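Local atomic coordinates of metallo-beta-lactamase domain-containing protein 1 (PDB entry 1ZTC), a protein that probably acts as a metal-dependent hydrolase of the metallo-beta-lactamase superfamily, possibly an endoribonuclease, and binds two nickel ions in this crystal form. Residues L161-E164 with N165-R168. Residues are numbered along the deposited sequence; the frame is centred on the assembly and turned at random.
Sequences LDTE and NAGR
D162 and R168 form a salt bridge across the hairpin in which L161-E164 continues without a break into N165-R168, which turns back; they are a non-hydrogen-bonded antiparallel pair whose side chains share one face. R168 presents the side of its guanidinium group: NE meets D162 OD1 at 2.9 Å, nearly straight (170°) and in the guanidinium plane, while NH1 reaches D162 OD2 at 3.0 Å, more bent and tilted from that plane. Both oxygens use their syn lone pairs, and this paired grip limits rotation of the carboxylate although the two planes stand 37° apart. The arginine chain leaves extended, CG anti to the backbone N (chi1 173°), and its bend at chi3 turns the group alongside the aspartate.

Hydrogen bonds of T163 hold the turn itself. Its OG1 donates to G167 O at 2.7 Å and accepts from A166 N at 2.9 Å. G167 O also accepts a hydrogen bond from T163 N at 3.0 Å, so one carbonyl takes two donors from the same residue. G167, with positive phi, lets the chain come back beside T163. N165 ND2 bonds to L15 O, and T163 and A166 touch L15 of strand 13-19.

This is a short beta hairpin joining antiparallel strands 157-163 and 169-171 in one of the two mixed sheets of the metallo-beta-lactamase alpha-beta/beta-alpha sandwich.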
loop_
_atom_site.group_PDB
_atom_site.type_symbol
_atom_site.label_atom_id
_atom_site.label_comp_id
_atom_site.label_asym_id
_atom_site.label_seq_id
_atom_site.Cartn_x
_atom_site.Cartn_y
_atom_site.Cartn_z
ATOM N N LEU A 161 14.795 15.477 -22.486
ATOM C CA LEU A 161 13.790 15.602 -23.522
ATOM C C LEU A 161 13.596 17.086 -23.865
ATOM O O LEU A 161 13.447 17.909 -22.969
ATOM C CB LEU A 161 12.464 15.028 -23.026
ATOM C CG LEU A 161 12.456 13.712 -22.218
ATOM C CD1 LEU A 161 11.026 13.383 -21.833
ATOM C CD2 LEU A 161 13.063 12.597 -23.029
ATOM N N ASP A 162 13.554 17.402 -25.140
ATOM C CA ASP A 162 13.151 18.745 -25.556
ATOM C C ASP A 162 11.713 18.697 -26.058
ATOM O O ASP A 162 11.430 18.249 -27.165
ATOM C CB ASP A 162 14.135 19.396 -26.500
ATOM C CG ASP A 162 15.402 19.915 -25.734
ATOM O OD1 ASP A 162 15.280 20.659 -24.724
ATOM O OD2 ASP A 162 16.513 19.533 -26.135
ATOM N N THR A 163 10.812 19.107 -25.170
ATOM C CA THR A 163 9.376 19.027 -25.400
ATOM C C THR A 163 8.792 20.402 -25.687
ATOM O O THR A 163 9.317 21.445 -25.265
ATOM C CB THR A 163 8.621 18.399 -24.203
ATOM O OG1 THR A 163 8.453 19.371 -23.157
ATOM C CG2 THR A 163 9.367 17.169 -23.647
ATOM N N GLU A 164 7.703 20.401 -26.448
ATOM C CA GLU A 164 6.995 21.625 -26.793
ATOM C C GLU A 164 6.147 22.142 -25.636
ATOM O O GLU A 164 5.997 23.352 -25.456
ATOM C CB GLU A 164 6.079 21.341 -27.986
ATOM C CG GLU A 164 5.429 22.566 -28.596
ATOM C CD GLU A 164 4.259 22.230 -29.544
ATOM O OE1 GLU A 164 3.592 21.172 -29.333
ATOM O OE2 GLU A 164 4.019 23.033 -30.499
ATOM N N ASN A 165 5.571 21.229 -24.866
ATOM C CA ASN A 165 4.593 21.602 -23.841
ATOM C C ASN A 165 5.139 21.686 -22.420
ATOM O O ASN A 165 4.486 22.238 -21.539
ATOM C CB ASN A 165 3.391 20.645 -23.884
ATOM C CG ASN A 165 3.774 19.211 -23.556
ATOM O OD1 ASN A 165 4.788 18.677 -24.052
ATOM N ND2 ASN A 165 2.984 18.580 -22.717
ATOM N N ALA A 166 6.310 21.113 -22.178
ATOM C CA ALA A 166 6.907 21.129 -20.844
ATOM C C ALA A 166 8.362 21.602 -20.819
ATOM O O ALA A 166 9.030 21.521 -19.785
ATOM C CB ALA A 166 6.778 19.779 -20.199
ATOM N N GLY A 167 8.833 22.124 -21.937
ATOM C CA GLY A 167 10.193 22.581 -22.055
ATOM C C GLY A 167 11.185 21.416 -21.977
ATOM O O GLY A 167 10.921 20.336 -22.479
ATOM N N ARG A 168 12.326 21.684 -21.353
ATOM C CA ARG A 168 13.436 20.748 -21.252
ATOM C C ARG A 168 13.225 19.930 -19.986
ATOM O O ARG A 168 13.189 20.471 -18.885
ATOM C CB ARG A 168 14.806 21.463 -21.272
ATOM C CG ARG A 168 15.953 20.510 -20.992
ATOM C CD ARG A 168 17.323 21.031 -21.380
ATOM N NE ARG A 168 17.489 21.033 -22.824
ATOM C CZ ARG A 168 18.645 21.156 -23.457
ATOM N NH1 ARG A 168 18.662 21.140 -24.785
ATOM N NH2 ARG A 168 19.774 21.317 -22.790
#